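Local structure of cytosol aminopeptidase (Coxiella burnetii, 3IJ3) at residues L259-P264 with N305-R310. The protein probably acts as a manganese-dependent aminopeptidase of the M17 family, removing amino acids from the N-termini of peptides. Residues are numbered along the deposited sequence; the frame is centred on the assembly and turned at random.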
loop_
_atom_site.group_PDB
_atom_site.type_symbol
_atom_site.label_atom_id
_atom_site.label_comp_id
_atom_site.label_asym_id
_atom_site.label_seq_id
_atom_site.Cartn_x
_atom_site.Cartn_y
_atom_site.Cartn_z
ATOM N N LEU A 259 -3.884 6.931 -17.414
ATOM C CA LEU A 259 -4.196 5.567 -16.963
ATOM C C LEU A 259 -3.317 5.122 -15.772
ATOM O O LEU A 259 -3.768 4.344 -14.943
ATOM C CB LEU A 259 -4.139 4.589 -18.143
ATOM C CG LEU A 259 -5.332 4.749 -19.104
ATOM C CD1 LEU A 259 -5.116 3.944 -20.389
ATOM C CD2 LEU A 259 -6.596 4.322 -18.396
ATOM N N ASP A 260 -2.075 5.620 -15.722
ATOM C CA ASP A 260 -1.169 5.404 -14.572
ATOM C C ASP A 260 -1.559 6.525 -13.585
ATOM O O ASP A 260 -0.810 7.469 -13.323
ATOM C CB ASP A 260 0.292 5.517 -15.006
ATOM C CG ASP A 260 0.731 4.355 -15.868
ATOM O OD1 ASP A 260 0.391 3.192 -15.531
ATOM O OD2 ASP A 260 1.447 4.576 -16.878
ATOM N N ILE A 261 -2.750 6.368 -13.030
ATOM C CA ILE A 261 -3.381 7.399 -12.219
ATOM C C ILE A 261 -2.631 7.728 -10.958
ATOM O O ILE A 261 -2.084 6.853 -10.297
ATOM C CB ILE A 261 -4.859 7.012 -11.919
ATOM C CG1 ILE A 261 -5.667 8.212 -11.429
ATOM C CG2 ILE A 261 -4.947 5.808 -10.939
ATOM C CD1 ILE A 261 -7.188 7.864 -11.235
ATOM N N LYS A 262 -2.590 9.020 -10.637
ATOM C CA LYS A 262 -1.949 9.468 -9.421
ATOM C C LYS A 262 -2.763 9.082 -8.164
ATOM O O LYS A 262 -3.969 8.804 -8.209
ATOM C CB LYS A 262 -1.820 11.010 -9.448
ATOM C CG LYS A 262 -0.884 11.568 -10.488
ATOM C CD LYS A 262 -0.930 13.085 -10.524
ATOM C CE LYS A 262 -0.011 13.668 -11.574
ATOM N NZ LYS A 262 1.436 13.413 -11.285
ATOM N N THR A 263 -2.081 9.079 -7.028
ATOM C CA THR A 263 -2.741 8.930 -5.736
ATOM C C THR A 263 -3.466 10.269 -5.436
ATOM O O THR A 263 -3.125 11.297 -6.018
ATOM C CB THR A 263 -1.727 8.737 -4.656
ATOM O OG1 THR A 263 -0.909 9.916 -4.586
ATOM C CG2 THR A 263 -0.862 7.477 -4.945
ATOM N N PRO A 264 -4.456 10.272 -4.516
ATOM C CA PRO A 264 -5.135 11.571 -4.232
ATOM C C PRO A 264 -4.181 12.653 -3.751
ATOM O O PRO A 264 -4.291 13.821 -4.164
ATOM C CB PRO A 264 -6.171 11.215 -3.172
ATOM C CG PRO A 264 -6.497 9.768 -3.464
ATOM C CD PRO A 264 -5.185 9.132 -3.936
ATOM N N ASN A 305 -3.959 16.087 -19.075
ATOM C CA ASN A 305 -3.615 14.664 -19.084
ATOM C C ASN A 305 -4.758 13.990 -18.349
ATOM O O ASN A 305 -4.750 13.890 -17.132
ATOM C CB ASN A 305 -2.266 14.406 -18.412
ATOM C CG ASN A 305 -1.760 12.980 -18.610
ATOM O OD1 ASN A 305 -2.158 12.289 -19.569
ATOM N ND2 ASN A 305 -0.860 12.536 -17.713
ATOM N N ALA A 306 -5.734 13.521 -19.107
ATOM C CA ALA A 306 -6.954 12.993 -18.537
ATOM C C ALA A 306 -7.119 11.496 -18.618
ATOM O O ALA A 306 -6.444 10.822 -19.373
ATOM C CB ALA A 306 -8.158 13.634 -19.265
ATOM N N ILE A 307 -8.083 11.020 -17.837
ATOM C CA ILE A 307 -8.478 9.620 -17.823
ATOM C C ILE A 307 -9.827 9.539 -18.468
ATOM O O ILE A 307 -10.777 10.242 -18.087
ATOM C CB ILE A 307 -8.562 9.044 -16.419
ATOM C CG1 ILE A 307 -7.162 8.941 -15.838
ATOM C CG2 ILE A 307 -9.209 7.652 -16.458
ATOM C CD1 ILE A 307 -7.132 8.570 -14.386
ATOM N N GLY A 308 -9.920 8.713 -19.498
ATOM C CA GLY A 308 -11.186 8.547 -20.165
ATOM C C GLY A 308 -11.056 7.561 -21.316
ATOM O O GLY A 308 -9.996 6.995 -21.518
ATOM N N SER A 309 -12.126 7.416 -22.081
ATOM C CA SER A 309 -12.167 6.436 -23.175
ATOM C C SER A 309 -11.031 6.573 -24.183
ATOM O O SER A 309 -10.607 5.581 -24.739
ATOM C CB SER A 309 -13.488 6.504 -23.927
ATOM O OG SER A 309 -13.669 7.729 -24.620
ATOM N N ARG A 310 -10.555 7.791 -24.410
ATOM C CA ARG A 310 -9.494 8.045 -25.414
ATOM C C ARG A 310 -8.060 8.119 -24.869
ATOM O O ARG A 310 -7.111 8.384 -25.636
ATOM C CB ARG A 310 -9.794 9.347 -26.160
ATOM C CG ARG A 310 -11.103 9.332 -26.919
ATOM C CD ARG A 310 -11.366 10.663 -27.642
ATOM N NE ARG A 310 -11.324 11.844 -26.754
ATOM C CZ ARG A 310 -12.368 12.379 -26.107
ATOM N NH1 ARG A 310 -13.593 11.869 -26.211
ATOM N NH2 ARG A 310 -12.180 13.450 -25.348
#
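Ile-307 meets Ile-261 within its own chain and also packs on Ile-307 of two neighbouring subunits, so the contact lies at a subunit interface. No hydrogen bond joins the segments; the contact is apolar, and both Leu-259 and Ile-261 lie against Ile-307. The two isoleucine side chains cross at about a right angle, with CD1 of Ile-307 lying against CG1 and CD1 of Ile-261. The 3.2 Å between CD1 of Ile-307 and CD1 of Ile-261 is doubtful, since Ile-307 was deposited in two conformers. In the catalytic domain of this M17 peptidase, both loops follow neighbouring parallel strands of the mixed sheet: 305-310 leaves strand 295-305, while the loop after strand 254-255 runs through 259-264 into helix 264-267. Just before Ile-261 in the chain, an inverse gamma turn centred on Asp-260 bends the backbone, with a weak hydrogen bond from Ile-261 N to Leu-259 O. Apolar Leu-259 suits its buried place, packing on Met-267 of a neighbouring subunit. Where the loop leaves the strand, the amide of Asn-305 is apt: its ND2 donates to Asp-255, a lithium ligand, and to the carbonyl of Thr-331. Branched, apolar Ile-261 fits the subunit interface, where it packs on Leu-259 of another subunit.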